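Local coordinates for fimbriae-associated protein FAP1 (PDB 2X12), which probably mediates adhesion of Streptococcus parasanguinis, in a pH-modulated way, as a component of its serine-rich, cell-wall-anchored fimbriae, at residues Y163-G168 with S326-G331; Y197-I202 with A292-S297; P206-L211 with K263-H268; K212-I217 with Y256-T261; N241-F246 with D298-E303. One frame throughout, in Å; residues are numbered along the deposited sequence.

Interaction 1: residues Y163-G168 with S326-G331; sequences YYWAGG and SGTAIG
The indole of Trp165 carries most of this contact, and its main partner is backbone. With chi1 171°, CG is anti to the backbone N, and the ring is laid flat on the chain where it turns a corner at Ala329, between the short strand 327-328 and strand 330-336. This is a CH-pi contact: Ala329 CA stands 3.9 Å from the centroid of the five-membered ring of Trp165, only 4° off the ring normal, while Ala329 N covers the middle of the same face. Gly167 CA lies over the opposite face, so the loop folds back and the ring is held between two pieces of main chain. The backbone angles of Gly167 (psi -109°) are ones that glycine adopts more readily than other residues.

Apolar packing continues at the six-membered end, where CE3 of Trp165 meets Ile330 CB at 3.8 Å and CZ3 of Trp165 lies 4.0 Å from Ile330 CD1. Beyond the ring, NE1 of Trp165 faces Ile202.

Polar atoms approach without bonding across the two segments. Thr328 OG1, anti to its own backbone N, comes up to CZ2 of Trp165, and Ile330 O lies beside Trp165 CB. Nearer the sheet, Gly331 presents only its CA to Tyr163 O; the backbone of Tyr163 pairs with Gly332, joining strand 162-163 to strand 330-336.

Cohesion here therefore rests on dispersion and CH-pi attraction, and directed bonds come from neighbours: Ala329 O is hydrogen-bonded to Tyr197 OH, and the Thr328 backbone pairs with Thr294. The indole supplies apolar cover over the corner.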
# COMPACT_ATOMS: atom_id res chain seq x y z
N TYR A 163 -1.50 7.09 -5.15
CA TYR A 163 -0.85 6.62 -6.35
C TYR A 163 -1.77 5.71 -7.14
O TYR A 163 -2.37 4.79 -6.55
CB TYR A 163 0.36 5.83 -5.96
CG TYR A 163 1.51 6.64 -5.40
CD1 TYR A 163 2.46 7.20 -6.23
CD2 TYR A 163 1.70 6.78 -4.05
CE1 TYR A 163 3.56 7.92 -5.74
CE2 TYR A 163 2.81 7.49 -3.55
CZ TYR A 163 3.72 8.06 -4.40
OH TYR A 163 4.80 8.77 -3.91
N TYR A 164 -1.88 5.94 -8.45
CA TYR A 164 -2.87 5.25 -9.25
C TYR A 164 -2.18 4.31 -10.22
O TYR A 164 -0.97 4.12 -10.18
CB TYR A 164 -3.75 6.26 -9.98
CG TYR A 164 -4.48 7.20 -9.05
CD1 TYR A 164 -5.84 7.05 -8.76
CD2 TYR A 164 -3.80 8.25 -8.44
CE1 TYR A 164 -6.50 7.95 -7.88
CE2 TYR A 164 -4.43 9.14 -7.57
CZ TYR A 164 -5.78 8.99 -7.28
OH TYR A 164 -6.33 9.89 -6.38
N TRP A 165 -2.95 3.70 -11.10
CA TRP A 165 -2.41 2.82 -12.12
C TRP A 165 -2.97 3.20 -13.50
O TRP A 165 -4.18 3.21 -13.72
CB TRP A 165 -2.76 1.38 -11.74
CG TRP A 165 -2.48 0.34 -12.74
CD1 TRP A 165 -3.36 -0.22 -13.59
CD2 TRP A 165 -1.23 -0.29 -12.98
NE1 TRP A 165 -2.74 -1.14 -14.38
CE2 TRP A 165 -1.42 -1.21 -14.03
CE3 TRP A 165 0.06 -0.13 -12.45
CZ2 TRP A 165 -0.40 -1.99 -14.53
CZ3 TRP A 165 1.07 -0.89 -12.95
CH2 TRP A 165 0.83 -1.82 -14.00
N ALA A 166 -2.08 3.60 -14.39
CA ALA A 166 -2.34 3.56 -15.82
C ALA A 166 -1.73 2.27 -16.19
O ALA A 166 -0.67 1.92 -15.61
CB ALA A 166 -1.61 4.67 -16.57
N GLY A 167 -2.33 1.59 -17.15
CA GLY A 167 -1.76 0.33 -17.61
C GLY A 167 -1.02 0.72 -18.84
O GLY A 167 -0.04 1.45 -18.76
N GLY A 168 -1.53 0.31 -19.99
CA GLY A 168 -1.02 0.85 -21.23
C GLY A 168 -1.66 2.19 -21.62
O GLY A 168 -1.70 2.52 -22.84
N SER A 326 6.54 -7.38 -13.57
CA SER A 326 5.43 -8.26 -13.90
C SER A 326 4.24 -8.00 -12.99
O SER A 326 3.20 -8.67 -13.08
CB SER A 326 5.90 -9.71 -13.75
OG SER A 326 6.30 -9.92 -12.41
N GLY A 327 4.44 -7.04 -12.09
CA GLY A 327 3.37 -6.56 -11.24
C GLY A 327 2.38 -5.78 -12.06
O GLY A 327 2.70 -5.24 -13.14
N THR A 328 1.15 -5.75 -11.57
CA THR A 328 0.09 -5.04 -12.26
C THR A 328 -0.93 -4.59 -11.22
O THR A 328 -0.83 -4.94 -10.05
CB THR A 328 -0.53 -5.90 -13.40
OG1 THR A 328 -1.25 -5.09 -14.34
CG2 THR A 328 -1.44 -6.93 -12.82
N ALA A 329 -1.92 -3.81 -11.67
CA ALA A 329 -2.90 -3.16 -10.80
C ALA A 329 -2.24 -2.58 -9.55
O ALA A 329 -2.73 -2.78 -8.47
CB ALA A 329 -3.97 -4.09 -10.41
N ILE A 330 -1.13 -1.88 -9.71
CA ILE A 330 -0.48 -1.29 -8.55
C ILE A 330 -1.09 0.03 -8.12
O ILE A 330 -1.43 0.88 -8.94
CB ILE A 330 0.96 -1.01 -8.83
CG1 ILE A 330 1.67 -2.32 -9.13
CG2 ILE A 330 1.55 -0.33 -7.67
CD1 ILE A 330 3.08 -2.17 -9.69
N GLY A 331 -1.25 0.23 -6.83
CA GLY A 331 -1.71 1.53 -6.33
C GLY A 331 -1.42 1.58 -4.86
O GLY A 331 -1.03 0.57 -4.26

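Interaction 2: residues Y197-I202 with A292-S297; sequences YDPTTI and AATTLS
Tyr197 ends strand 190-197 of the five-stranded antiparallel sheet and packs on strand 287-295 of the branched sheet, a sheet-to-sheet contact. CG is anti to the backbone N (chi1 -175°), which swings the ring toward strand 287-295. One face then receives the methyl of Ala292, whose CB lies 3.4 Å from the centroid of the Tyr197 ring and 15° off its normal. Alanine suits this place, since a single methyl fills the centre of the face. Pro199, two residues along, folds its CD over the opposite face, so the ring is sandwiched between a neighbour in sequence and a partner from the other sheet.

At the tip, Thr294 is turned so that OG1 sits beside its backbone N and anti to the carbonyl carbon (chi1 -72°). From there Thr294 OG1 gives a 3.1 Å hydrogen bond to Tyr197 OH, and it also lies 3.7 Å from Pro199 CG. The tyrosine hydroxyl has a further hydrogen bond, to Ala329 O.

Accepting from Thr294 and bonded to the carbonyl of Ala329, the phenol is a bridging group in a buried setting. Its rotation is fixed by the two bonds at its tip and by cover on both faces, and its polar atom is satisfied despite the burial, consistent with a neutral, protonated phenol.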
# COMPACT_ATOMS: atom_id res chain seq x y z
N TYR A 197 -7.69 -3.61 -1.07
CA TYR A 197 -7.25 -3.67 -2.45
C TYR A 197 -8.32 -4.30 -3.34
O TYR A 197 -8.85 -5.34 -3.02
CB TYR A 197 -5.98 -4.51 -2.50
CG TYR A 197 -5.24 -4.64 -3.82
CD1 TYR A 197 -5.08 -3.57 -4.69
CD2 TYR A 197 -4.60 -5.82 -4.15
CE1 TYR A 197 -4.31 -3.70 -5.85
CE2 TYR A 197 -3.84 -5.97 -5.32
CZ TYR A 197 -3.70 -4.91 -6.18
OH TYR A 197 -2.97 -5.08 -7.36
N ASP A 198 -8.63 -3.64 -4.46
CA ASP A 198 -9.60 -4.15 -5.44
C ASP A 198 -9.11 -4.06 -6.87
O ASP A 198 -9.40 -3.13 -7.59
CB ASP A 198 -10.91 -3.36 -5.34
CG ASP A 198 -11.96 -3.88 -6.28
OD1 ASP A 198 -11.90 -5.09 -6.64
OD2 ASP A 198 -12.84 -3.09 -6.67
N PRO A 199 -8.36 -5.04 -7.31
CA PRO A 199 -7.82 -4.97 -8.65
C PRO A 199 -8.84 -5.41 -9.69
O PRO A 199 -8.60 -5.35 -10.88
CB PRO A 199 -6.63 -5.92 -8.59
CG PRO A 199 -6.95 -6.84 -7.52
CD PRO A 199 -7.70 -6.07 -6.52
N THR A 200 -9.98 -5.82 -9.21
CA THR A 200 -11.08 -6.31 -9.98
C THR A 200 -11.48 -5.45 -11.13
O THR A 200 -12.00 -5.97 -12.11
CB THR A 200 -12.23 -6.49 -9.01
OG1 THR A 200 -12.06 -7.78 -8.43
CG2 THR A 200 -13.66 -6.29 -9.62
N THR A 201 -11.27 -4.14 -11.06
CA THR A 201 -11.70 -3.31 -12.19
C THR A 201 -10.59 -3.15 -13.23
O THR A 201 -10.82 -3.24 -14.43
CB THR A 201 -12.26 -1.94 -11.75
OG1 THR A 201 -13.15 -2.16 -10.67
CG2 THR A 201 -13.05 -1.24 -12.91
N ILE A 202 -9.37 -2.96 -12.78
CA ILE A 202 -8.25 -2.97 -13.68
C ILE A 202 -8.20 -4.30 -14.43
O ILE A 202 -8.02 -4.30 -15.64
CB ILE A 202 -6.94 -2.77 -12.93
CG1 ILE A 202 -6.89 -1.37 -12.32
CG2 ILE A 202 -5.77 -2.99 -13.84
CD1 ILE A 202 -7.40 -1.32 -10.90
N ALA A 292 -0.06 -1.80 -3.12
CA ALA A 292 -0.64 -3.12 -3.36
C ALA A 292 -0.33 -3.51 -4.79
O ALA A 292 -0.42 -2.65 -5.68
CB ALA A 292 -2.16 -3.09 -3.11
N ALA A 293 0.06 -4.77 -5.05
CA ALA A 293 0.20 -5.21 -6.45
C ALA A 293 -0.39 -6.56 -6.62
O ALA A 293 -0.49 -7.27 -5.65
CB ALA A 293 1.61 -5.24 -6.86
N THR A 294 -0.80 -6.89 -7.84
CA THR A 294 -1.10 -8.24 -8.22
C THR A 294 -0.06 -8.74 -9.22
O THR A 294 0.42 -7.96 -10.04
CB THR A 294 -2.45 -8.29 -8.90
OG1 THR A 294 -3.51 -8.08 -7.93
CG2 THR A 294 -2.61 -9.60 -9.55
N THR A 295 0.30 -10.02 -9.15
CA THR A 295 0.98 -10.68 -10.28
C THR A 295 0.18 -11.87 -10.78
O THR A 295 -0.36 -12.59 -10.00
CB THR A 295 2.38 -11.21 -9.99
OG1 THR A 295 2.31 -12.13 -8.93
CG2 THR A 295 3.30 -10.13 -9.65
N LEU A 296 0.18 -12.11 -12.08
CA LEU A 296 -0.60 -13.13 -12.70
C LEU A 296 -0.05 -14.51 -12.47
O LEU A 296 -0.82 -15.44 -12.54
CB LEU A 296 -0.69 -12.87 -14.18
CG LEU A 296 -1.34 -11.48 -14.40
CD1 LEU A 296 -1.62 -11.15 -15.86
CD2 LEU A 296 -2.63 -11.37 -13.64
N SER A 297 1.24 -14.68 -12.21
CA SER A 297 1.69 -16.06 -11.95
C SER A 297 2.84 -16.21 -11.02
O SER A 297 2.92 -17.21 -10.35
CB SER A 297 2.05 -16.76 -13.25
OG SER A 297 3.45 -16.73 -13.42

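Interaction 3: residues P206-L211 with K263-H268; sequences PALKTL and KGVTKH
Leu211 O is the best-held polar atom here, gripped by one strong hydrogen bond and one weaker contact. Gly264 N points at it almost straight, 2.7 Å from Leu211 O with an N-H...O angle of 170°, and arrives in the plane of the carbonyl. The second grip is a CA-H...O contact from Lys263 CA, 3.5 Å from Leu211 O. Gly264 has a positive phi of 84°, a region glycine occupies easily, and this turns the chain while Gly264 CA slides in beside Leu208 O and Lys209 O, at 3.7 Å from each. Its own carbonyl accepts from Thr213 OG1.

The segment 206-211 opens with a short 3-10 turn at 206-208 and runs on into a type I beta turn from Leu208 to Leu211, closed by Leu211 N bonding to Leu208 O at 2.9 Å. This loop leads into strand 212-220, and the facing loop leaves its partner, strand 254-263, so the contact lies where the strand pair gives way to loops.

Apolar contact is thin. Leu208 CB meets Val265 CG2 at 4.2 Å, and both side chains also touch Leu203; Leu211 leans instead on Leu296. Lysines, with long aliphatic stems and charged ends, suit the solvent-facing margin. Lys263 bends at chi3 (81°), which lays Lys263 CE 3.9 Å from Lys209 O, whereas the side chain of Lys209 leaves its CA on the side away from the facing loop.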
# COMPACT_ATOMS: atom_id res chain seq x y z
N PRO A 206 -12.01 -11.75 -18.52
CA PRO A 206 -12.31 -13.13 -18.27
C PRO A 206 -11.22 -14.07 -18.73
O PRO A 206 -11.18 -15.22 -18.34
CB PRO A 206 -13.54 -13.35 -19.14
CG PRO A 206 -13.39 -12.47 -20.25
CD PRO A 206 -12.84 -11.23 -19.61
N ALA A 207 -10.32 -13.61 -19.57
CA ALA A 207 -9.21 -14.45 -19.93
C ALA A 207 -8.35 -14.78 -18.73
O ALA A 207 -7.53 -15.66 -18.87
CB ALA A 207 -8.37 -13.76 -20.96
N LEU A 208 -8.53 -14.05 -17.61
CA LEU A 208 -7.74 -14.17 -16.36
C LEU A 208 -8.33 -15.18 -15.33
O LEU A 208 -7.64 -15.58 -14.37
CB LEU A 208 -7.66 -12.81 -15.67
CG LEU A 208 -6.59 -11.80 -16.09
CD1 LEU A 208 -6.14 -12.07 -17.49
CD2 LEU A 208 -7.06 -10.35 -15.99
N LYS A 209 -9.59 -15.59 -15.53
CA LYS A 209 -10.29 -16.41 -14.55
C LYS A 209 -9.54 -17.71 -14.19
O LYS A 209 -9.72 -18.24 -13.08
CB LYS A 209 -11.73 -16.75 -15.03
CG LYS A 209 -12.76 -15.53 -15.01
CD LYS A 209 -14.25 -15.93 -15.37
CE LYS A 209 -14.30 -16.95 -16.59
NZ LYS A 209 -15.64 -17.20 -17.27
N THR A 210 -8.73 -18.25 -15.10
CA THR A 210 -8.06 -19.53 -14.85
C THR A 210 -6.73 -19.37 -14.15
O THR A 210 -6.07 -20.34 -13.84
CB THR A 210 -7.83 -20.35 -16.15
OG1 THR A 210 -6.97 -19.64 -17.04
CG2 THR A 210 -9.14 -20.62 -16.84
N LEU A 211 -6.32 -18.14 -13.89
CA LEU A 211 -4.97 -17.92 -13.41
C LEU A 211 -4.86 -18.05 -11.93
O LEU A 211 -5.85 -17.92 -11.22
CB LEU A 211 -4.50 -16.54 -13.79
CG LEU A 211 -4.25 -16.34 -15.27
CD1 LEU A 211 -3.78 -14.88 -15.47
CD2 LEU A 211 -3.25 -17.37 -15.77
N LYS A 263 -7.66 -18.22 -7.21
CA LYS A 263 -8.10 -18.53 -8.56
C LYS A 263 -8.69 -17.28 -9.11
O LYS A 263 -9.68 -16.79 -8.60
CB LYS A 263 -9.09 -19.71 -8.68
CG LYS A 263 -8.83 -20.56 -9.98
CD LYS A 263 -9.85 -21.68 -10.24
CE LYS A 263 -11.18 -21.16 -10.90
NZ LYS A 263 -12.10 -22.23 -11.46
N GLY A 264 -8.06 -16.73 -10.13
CA GLY A 264 -8.61 -15.56 -10.79
C GLY A 264 -8.22 -14.33 -10.04
O GLY A 264 -7.27 -14.35 -9.26
N VAL A 265 -8.95 -13.25 -10.28
CA VAL A 265 -8.67 -11.94 -9.68
C VAL A 265 -9.78 -11.59 -8.69
O VAL A 265 -10.94 -11.67 -9.03
CB VAL A 265 -8.60 -10.89 -10.82
CG1 VAL A 265 -8.40 -9.49 -10.28
CG2 VAL A 265 -7.47 -11.23 -11.77
N THR A 266 -9.42 -11.21 -7.47
CA THR A 266 -10.43 -10.84 -6.47
C THR A 266 -9.95 -9.69 -5.60
O THR A 266 -8.73 -9.42 -5.55
CB THR A 266 -10.74 -11.99 -5.47
OG1 THR A 266 -9.61 -12.19 -4.62
CG2 THR A 266 -11.10 -13.28 -6.18
N LYS A 267 -10.91 -9.08 -4.89
CA LYS A 267 -10.65 -8.15 -3.79
C LYS A 267 -9.75 -8.80 -2.80
O LYS A 267 -9.82 -9.99 -2.65
CB LYS A 267 -11.94 -7.83 -3.04
CG LYS A 267 -12.92 -6.99 -3.85
CD LYS A 267 -14.18 -6.63 -3.04
CE LYS A 267 -15.02 -5.54 -3.78
NZ LYS A 267 -16.41 -5.42 -3.23
N HIS A 268 -8.96 -8.02 -2.09
CA HIS A 268 -8.12 -8.56 -1.04
C HIS A 268 -8.07 -7.62 0.12
O HIS A 268 -8.32 -6.46 -0.06
CB HIS A 268 -6.74 -8.78 -1.56
CG HIS A 268 -6.65 -9.87 -2.56
ND1 HIS A 268 -6.71 -11.20 -2.20
CD2 HIS A 268 -6.52 -9.84 -3.91
CE1 HIS A 268 -6.60 -11.94 -3.29
NE2 HIS A 268 -6.48 -11.15 -4.34

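Interaction 4: residues K212-I217 with Y256-T261; sequences KTYTGI and YVSKGT
From CB outward, Tyr214 runs along the place where strand 254-263 loses its regular pairing. Tyr214 CB lies 4.1 Å from Ser258 OG. CD2 of Tyr214 has Val257 CG1 at 4.1 Å and, closer, Ser258 O; CE2 also borders Ser258 O, which with Lys259 O lies near the ring plane at the edge. Thr261 CG2 sits over one face, toward its rim, in a CH-pi contact that takes in CD1 and CE1, and at the tip Tyr214 OH reaches Thr261 CG2 at 3.5 Å. Tyrosine suits this place: the ring packs on the Val257 and Thr261 methyls, and a hydroxyl suits the end of a partly exposed side chain.

Farther along the strand the backbone pairs regularly. Ile217 and Tyr256 form a hydrogen-bonded pair, N to O in both directions. Ser258 N bonds to Thr215 O, nearly along the C=O axis, but the return bond uses a side chain: Thr215 N donates to Ser258 OG at 3.3 Å. Ser258 OG in turn donates to Gly260 O at 2.8 Å, so the hydroxyl links Thr215 N to Gly260 O where the regular pairing stops.

With its other edge bonded to strand 287-295, Tyr214 to Thr295 and Gly216 to Ala293, strand 212-220 is an interior strand of an antiparallel beta sheet.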
# COMPACT_ATOMS: atom_id res chain seq x y z
N LYS A 212 -3.64 -18.27 -11.46
CA LYS A 212 -3.39 -18.43 -10.05
C LYS A 212 -2.61 -17.24 -9.59
O LYS A 212 -1.39 -17.23 -9.64
CB LYS A 212 -2.68 -19.74 -9.81
CG LYS A 212 -3.71 -20.86 -9.54
CD LYS A 212 -3.20 -22.36 -9.80
CE LYS A 212 -4.34 -23.44 -9.44
NZ LYS A 212 -4.71 -24.45 -10.54
N THR A 213 -3.34 -16.24 -9.14
CA THR A 213 -2.76 -14.96 -8.85
C THR A 213 -2.18 -14.83 -7.45
O THR A 213 -2.62 -15.49 -6.51
CB THR A 213 -3.79 -13.84 -9.04
OG1 THR A 213 -4.80 -13.92 -8.02
CG2 THR A 213 -4.45 -14.00 -10.40
N TYR A 214 -1.18 -13.96 -7.36
CA TYR A 214 -0.58 -13.60 -6.11
C TYR A 214 -0.84 -12.13 -5.80
O TYR A 214 -0.80 -11.29 -6.71
CB TYR A 214 0.92 -13.79 -6.17
CG TYR A 214 1.35 -15.19 -5.97
CD1 TYR A 214 1.69 -15.96 -7.03
CD2 TYR A 214 1.45 -15.74 -4.71
CE1 TYR A 214 2.11 -17.27 -6.88
CE2 TYR A 214 1.88 -17.07 -4.54
CZ TYR A 214 2.21 -17.82 -5.66
OH TYR A 214 2.63 -19.11 -5.65
N THR A 215 -1.03 -11.80 -4.54
CA THR A 215 -1.14 -10.41 -4.16
C THR A 215 0.04 -10.03 -3.29
O THR A 215 0.62 -10.88 -2.60
CB THR A 215 -2.47 -10.19 -3.48
OG1 THR A 215 -3.52 -10.57 -4.42
CG2 THR A 215 -2.62 -8.76 -3.00
N GLY A 216 0.44 -8.77 -3.33
CA GLY A 216 1.55 -8.34 -2.53
C GLY A 216 1.38 -6.92 -2.08
O GLY A 216 0.68 -6.15 -2.75
N ILE A 217 2.06 -6.56 -0.97
CA ILE A 217 2.04 -5.20 -0.42
C ILE A 217 3.46 -4.80 -0.21
O ILE A 217 4.20 -5.49 0.45
CB ILE A 217 1.28 -5.20 0.88
CG1 ILE A 217 1.10 -3.79 1.44
CG2 ILE A 217 1.95 -6.11 1.87
CD1 ILE A 217 0.31 -2.88 0.53
N TYR A 256 5.78 -7.84 0.83
CA TYR A 256 5.24 -8.98 1.51
C TYR A 256 4.25 -9.62 0.55
O TYR A 256 3.30 -8.97 0.11
CB TYR A 256 4.58 -8.50 2.79
CG TYR A 256 5.57 -7.80 3.66
CD1 TYR A 256 6.31 -8.49 4.61
CD2 TYR A 256 5.85 -6.47 3.49
CE1 TYR A 256 7.26 -7.89 5.37
CE2 TYR A 256 6.82 -5.84 4.27
CZ TYR A 256 7.51 -6.59 5.21
OH TYR A 256 8.45 -6.04 6.03
N VAL A 257 4.53 -10.84 0.13
CA VAL A 257 3.73 -11.46 -0.92
C VAL A 257 2.96 -12.61 -0.33
O VAL A 257 3.41 -13.23 0.61
CB VAL A 257 4.60 -11.97 -2.03
CG1 VAL A 257 3.78 -12.78 -2.97
CG2 VAL A 257 5.22 -10.82 -2.74
N SER A 258 1.77 -12.89 -0.86
CA SER A 258 0.97 -13.96 -0.27
C SER A 258 1.62 -15.33 -0.47
O SER A 258 2.32 -15.60 -1.49
CB SER A 258 -0.43 -13.98 -0.86
OG SER A 258 -0.37 -14.05 -2.25
N LYS A 259 1.41 -16.19 0.52
CA LYS A 259 1.92 -17.54 0.46
C LYS A 259 1.07 -18.34 -0.49
O LYS A 259 1.57 -19.21 -1.22
CB LYS A 259 1.95 -18.19 1.84
CG LYS A 259 3.20 -17.82 2.64
CD LYS A 259 3.65 -18.85 3.74
CE LYS A 259 4.57 -18.11 4.81
NZ LYS A 259 5.13 -18.99 5.88
N GLY A 260 -0.23 -18.06 -0.48
CA GLY A 260 -1.16 -18.75 -1.36
C GLY A 260 -1.61 -17.89 -2.52
O GLY A 260 -1.50 -16.63 -2.51
N THR A 261 -2.14 -18.57 -3.53
CA THR A 261 -2.70 -17.91 -4.70
C THR A 261 -4.23 -17.82 -4.62
O THR A 261 -4.89 -18.33 -3.70
CB THR A 261 -2.30 -18.68 -5.98
OG1 THR A 261 -2.74 -20.06 -5.90
CG2 THR A 261 -0.81 -18.64 -6.17

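Interaction 5: residues N241-F246 with D298-E303; sequences NPVTNF and DPHFYE
Two loops leaving one antiparallel sheet meet here: one continues from strand 240-243, the other follows strand 287-295 and begins with an Asx turn. The first shell is largely aromatic. Tyr302, its CG anti to the backbone N (chi1 -170°), lays its ring against Asn245, whose CA sits 3.6 Å from the Tyr302 ring centroid, over the face. The Asn245 amide is stacked on the same ring, its plane tilted 27° from it. Phe246 and His300 reach tip to tip and form an offset stack with centroids 4.9 Å apart. The two methyls of Val243 divide between Phe301 O, 3.6 Å from Val243 CG1, and the His300 ring, which suits a beta-branched residue, while Phe246 CE1 touches Tyr302 CB at 3.8 Å.

The second shell holds these groups in place. Tyr302 OH bonds to Gly253 O, and Tyr218 meets the Tyr302 ring edge-to-face. Asn245 suits its position because its amide serves both ways: OD1 accepts from Tyr247 N, and ND2 bonds to Asn249 OD1 and Ser251 O. The Asx turn, His300 N to Asp298 OD1 at 3.1 Å, fixes the backbone from which the His300 ring extends. At the edge of the tyrosine, in the ring plane, Val243 O stands 3.7 Å from Tyr302 CD1.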
# COMPACT_ATOMS: atom_id res chain seq x y z
N ASN A 241 5.32 -14.27 2.38
CA ASN A 241 6.79 -14.32 2.27
C ASN A 241 7.31 -12.95 1.93
O ASN A 241 6.69 -12.23 1.13
CB ASN A 241 7.25 -15.27 1.18
CG ASN A 241 6.86 -16.70 1.48
OD1 ASN A 241 7.16 -17.26 2.56
ND2 ASN A 241 6.15 -17.31 0.54
N PRO A 242 8.42 -12.55 2.54
CA PRO A 242 9.01 -11.28 2.21
C PRO A 242 9.90 -11.41 0.96
O PRO A 242 10.61 -12.39 0.80
CB PRO A 242 9.83 -10.96 3.45
CG PRO A 242 10.22 -12.22 3.95
CD PRO A 242 9.12 -13.17 3.66
N VAL A 243 9.82 -10.44 0.07
CA VAL A 243 10.77 -10.32 -1.01
C VAL A 243 11.47 -9.03 -0.80
O VAL A 243 10.82 -8.04 -0.62
CB VAL A 243 10.09 -10.26 -2.35
CG1 VAL A 243 11.09 -9.95 -3.40
CG2 VAL A 243 9.41 -11.59 -2.67
N THR A 244 12.81 -9.08 -0.79
CA THR A 244 13.68 -7.93 -0.56
C THR A 244 14.24 -7.45 -1.87
O THR A 244 14.36 -8.20 -2.82
CB THR A 244 14.88 -8.25 0.36
OG1 THR A 244 15.86 -9.02 -0.33
CG2 THR A 244 14.43 -8.99 1.59
N ASN A 245 14.61 -6.19 -1.88
CA ASN A 245 14.96 -5.49 -3.12
C ASN A 245 16.10 -6.15 -3.90
O ASN A 245 17.25 -6.23 -3.41
CB ASN A 245 15.36 -4.04 -2.78
CG ASN A 245 15.52 -3.17 -3.99
OD1 ASN A 245 15.68 -3.66 -5.11
ND2 ASN A 245 15.48 -1.88 -3.78
N PHE A 246 15.77 -6.59 -5.11
CA PHE A 246 16.75 -7.25 -5.97
C PHE A 246 17.03 -6.48 -7.25
O PHE A 246 17.65 -6.99 -8.17
CB PHE A 246 16.31 -8.69 -6.28
CG PHE A 246 15.04 -8.78 -7.08
CD1 PHE A 246 13.81 -8.82 -6.46
CD2 PHE A 246 15.09 -8.84 -8.45
CE1 PHE A 246 12.62 -8.88 -7.18
CE2 PHE A 246 13.89 -8.91 -9.18
CZ PHE A 246 12.65 -8.92 -8.53
N ASP A 298 3.73 -15.22 -11.04
CA ASP A 298 5.02 -15.28 -10.37
C ASP A 298 4.94 -14.66 -8.98
O ASP A 298 4.54 -13.50 -8.84
CB ASP A 298 6.04 -14.49 -11.21
CG ASP A 298 7.52 -14.76 -10.81
OD1 ASP A 298 7.80 -15.38 -9.76
OD2 ASP A 298 8.42 -14.34 -11.57
N PRO A 299 5.38 -15.39 -7.94
CA PRO A 299 5.39 -14.88 -6.54
C PRO A 299 6.61 -14.06 -6.13
O PRO A 299 6.68 -13.64 -4.96
CB PRO A 299 5.39 -16.16 -5.72
CG PRO A 299 6.16 -17.11 -6.55
CD PRO A 299 5.81 -16.80 -7.99
N HIS A 300 7.55 -13.86 -7.05
CA HIS A 300 8.75 -13.15 -6.73
C HIS A 300 8.74 -11.80 -7.41
O HIS A 300 9.17 -11.65 -8.54
CB HIS A 300 9.96 -13.94 -7.18
CG HIS A 300 11.24 -13.45 -6.60
ND1 HIS A 300 11.55 -13.55 -5.26
CD2 HIS A 300 12.31 -12.86 -7.19
CE1 HIS A 300 12.76 -13.06 -5.06
NE2 HIS A 300 13.24 -12.62 -6.21
N PHE A 301 8.27 -10.80 -6.69
CA PHE A 301 8.22 -9.47 -7.27
C PHE A 301 8.45 -8.35 -6.27
O PHE A 301 8.20 -8.54 -5.10
CB PHE A 301 6.90 -9.27 -7.99
CG PHE A 301 5.71 -9.42 -7.12
CD1 PHE A 301 5.17 -10.67 -6.90
CD2 PHE A 301 5.11 -8.34 -6.57
CE1 PHE A 301 4.06 -10.83 -6.12
CE2 PHE A 301 4.00 -8.49 -5.79
CZ PHE A 301 3.46 -9.74 -5.57
N TYR A 302 8.94 -7.21 -6.76
CA TYR A 302 9.23 -6.09 -5.88
C TYR A 302 8.75 -4.88 -6.61
O TYR A 302 9.40 -4.43 -7.53
CB TYR A 302 10.71 -6.02 -5.59
CG TYR A 302 11.18 -5.06 -4.51
CD1 TYR A 302 11.23 -5.44 -3.19
CD2 TYR A 302 11.66 -3.83 -4.82
CE1 TYR A 302 11.67 -4.57 -2.22
CE2 TYR A 302 12.13 -2.96 -3.83
CZ TYR A 302 12.13 -3.34 -2.55
OH TYR A 302 12.64 -2.48 -1.61
N GLU A 303 7.56 -4.41 -6.26
CA GLU A 303 6.95 -3.24 -6.87
C GLU A 303 6.87 -2.21 -5.77
O GLU A 303 5.89 -2.13 -5.01
CB GLU A 303 5.58 -3.60 -7.41
CG GLU A 303 5.64 -4.71 -8.47
CD GLU A 303 6.46 -4.32 -9.73
OE1 GLU A 303 6.70 -3.09 -9.91
OE2 GLU A 303 6.86 -5.26 -10.50

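In the fold
Interactions 1, 2, 4 and 5 all reach the same branched antiparallel sheet, in which strand 287-295 of interaction 2 pairs with 212-220 of interaction 4 and with 327-328 and 330-336 of interaction 1. Interaction 3 lies in the loops beyond interaction 4, their centres about 12 Å apart. Interactions 1 and 2 are close, about 8 Å between centres, and interactions 3 and 5 lie farther apart, about 20 Å. Along the chain, interaction 1 encloses the other four, and interaction 4 falls within interaction 3, whereas interaction 5 crosses interactions 2, 3 and 4. These contacts tie distant parts of the sequence into one all-beta domain, consistent with a role in adhesion.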